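Local coordinates for protein endoglucanase (Clostridium thermocellum, PDB 2C24) that probably binds beta-glucan chains, including xyloglucan, as the family 30 carbohydrate-binding module of a cellulosomal cellulase, at residues S87-N92 against I183-E188. Sequence-based numbering, arbitrary orientation.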
# COMPACT_ATOMS: atom_id res chain seq x y z
N SER A 87 15.26 0.12 7.69
CA SER A 87 16.55 0.54 7.13
C SER A 87 17.42 -0.63 6.69
O SER A 87 18.13 -0.54 5.68
CB SER A 87 17.31 1.42 8.12
OG SER A 87 17.59 0.70 9.31
N GLN A 88 17.37 -1.73 7.44
CA GLN A 88 18.05 -2.97 7.06
C GLN A 88 17.38 -3.66 5.87
O GLN A 88 17.96 -4.58 5.29
CB GLN A 88 18.10 -3.95 8.24
CG GLN A 88 18.89 -3.48 9.46
CD GLN A 88 18.69 -4.38 10.67
OE1 GLN A 88 19.59 -4.52 11.50
NE2 GLN A 88 17.51 -4.99 10.78
N TYR A 89 16.18 -3.22 5.51
CA TYR A 89 15.39 -3.84 4.44
C TYR A 89 15.56 -3.16 3.08
O TYR A 89 15.19 -3.73 2.06
CB TYR A 89 13.89 -3.86 4.79
CG TYR A 89 13.48 -4.74 5.96
CD1 TYR A 89 13.75 -4.36 7.27
CD2 TYR A 89 12.78 -5.92 5.75
CE1 TYR A 89 13.37 -5.16 8.35
CE2 TYR A 89 12.38 -6.73 6.81
CZ TYR A 89 12.68 -6.34 8.11
OH TYR A 89 12.30 -7.13 9.18
N VAL A 90 16.09 -1.94 3.07
CA VAL A 90 16.18 -1.16 1.83
C VAL A 90 17.12 -1.78 0.80
O VAL A 90 16.76 -1.89 -0.38
CB VAL A 90 16.55 0.34 2.08
CG1 VAL A 90 16.71 1.10 0.77
CG2 VAL A 90 15.48 1.01 2.94
N GLU A 91 18.31 -2.20 1.25
CA GLU A 91 19.33 -2.81 0.38
C GLU A 91 18.75 -3.75 -0.68
O GLU A 91 18.84 -3.47 -1.88
CB GLU A 91 20.36 -3.58 1.21
CG GLU A 91 21.73 -2.92 1.28
CD GLU A 91 22.84 -3.93 1.59
OE1 GLU A 91 22.86 -4.49 2.71
OE2 GLU A 91 23.69 -4.16 0.69
N ASN A 92 18.14 -4.85 -0.23
CA ASN A 92 17.66 -5.89 -1.14
C ASN A 92 16.20 -6.30 -0.92
O ASN A 92 15.66 -7.12 -1.68
CB ASN A 92 18.57 -7.12 -1.08
CG ASN A 92 20.02 -6.79 -1.42
OD1 ASN A 92 20.33 -6.36 -2.54
ND2 ASN A 92 20.91 -6.97 -0.46
N ILE A 183 -0.00 -8.94 1.93
CA ILE A 183 0.86 -7.77 1.79
C ILE A 183 1.92 -7.81 2.89
O ILE A 183 1.59 -7.89 4.07
CB ILE A 183 0.07 -6.44 1.79
CG1 ILE A 183 -1.12 -6.50 0.83
CG2 ILE A 183 1.00 -5.28 1.41
CD1 ILE A 183 -2.11 -5.36 0.99
N LYS A 184 3.18 -7.75 2.47
CA LYS A 184 4.31 -7.93 3.38
C LYS A 184 5.58 -7.23 2.88
O LYS A 184 5.75 -7.03 1.67
CB LYS A 184 4.58 -9.42 3.62
CG LYS A 184 4.87 -10.24 2.36
CD LYS A 184 4.93 -11.73 2.65
CE LYS A 184 5.38 -12.55 1.44
NZ LYS A 184 4.44 -12.47 0.27
N ILE A 185 6.44 -6.85 3.82
CA ILE A 185 7.79 -6.38 3.53
C ILE A 185 8.76 -7.51 3.85
O ILE A 185 8.81 -7.99 4.99
CB ILE A 185 8.18 -5.13 4.37
CG1 ILE A 185 7.19 -3.97 4.17
CG2 ILE A 185 9.63 -4.70 4.08
CD1 ILE A 185 7.04 -3.49 2.74
N THR A 186 9.53 -7.94 2.85
CA THR A 186 10.48 -9.03 3.02
C THR A 186 11.90 -8.57 2.70
O THR A 186 12.09 -7.56 2.02
CB THR A 186 10.14 -10.23 2.11
OG1 THR A 186 10.34 -9.86 0.74
CG2 THR A 186 8.69 -10.69 2.31
N SER A 187 12.89 -9.31 3.19
CA SER A 187 14.28 -9.12 2.78
C SER A 187 15.04 -10.43 2.85
O SER A 187 15.16 -11.04 3.92
CB SER A 187 14.98 -8.06 3.63
OG SER A 187 16.28 -7.79 3.13
N GLU A 188 15.57 -10.86 1.70
CA GLU A 188 16.38 -12.07 1.61
C GLU A 188 17.78 -11.84 2.21
O GLU A 188 18.62 -12.75 2.23
CB GLU A 188 16.45 -12.56 0.16
CG GLU A 188 16.89 -14.02 -0.04
CD GLU A 188 15.81 -15.06 0.27
OE1 GLU A 188 14.70 -14.70 0.72
OE2 GLU A 188 16.09 -16.27 0.07
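Ile185 meets the ring of Tyr89 near the end of strand 176-186, where the short helix 87-90 comes up beside the sheet. The methyl branch makes the touch: CG2 of Ile185 lies 3.8 Å from CD2 of Tyr89, reaching the ring obliquely. That methyl is set anti to its own backbone N, while the longer CG1 arm (chi1 -57°) leads away from the helix; the isoleucine also packs on Leu95 and Val19 of the two neighbouring strands. At Thr186 the side chain turns its back on the helix, and OG1 is hydrogen-bonded to Glu96. What this residue offers Tyr89 is its carbonyl: Thr186 O sits at the ring edge, near the ring plane, 4.1 Å from CD2 of Tyr89, a loose approach. Ser187, whose CA is 5.6 Å from that of Tyr89, points back toward the helix. Its CB comes within 3.7 Å of Tyr89 CD2, again oblique to the ring, so the same aromatic carbon meets the isoleucine methyl, the threonine carbonyl and the serine methylene. Ser187 swings its hydroxyl beside its own carbonyl carbon (chi1 -174°), and OG of Ser187 stays 4.2 Å from Gln88 O, too far for bonding. The backbone N of Asp189 gives Ser187 OG a weak hydrogen bond, and OD1 of the same aspartate accepts one from Asn92 ND2. At the far end of the tyrosine, OH is hydrogen-bonded to Leu17 O, which ties the phenol to the start of the modelled chain. The contact thus joins the turn leading into strand 94-101 to the last strand of the beta-sandwich through dispersion between Tyr89 CD2 and two aliphatic carbons; it is essentially apolar, and the polar ends of Tyr89, Thr186 and Asn92 are satisfied elsewhere.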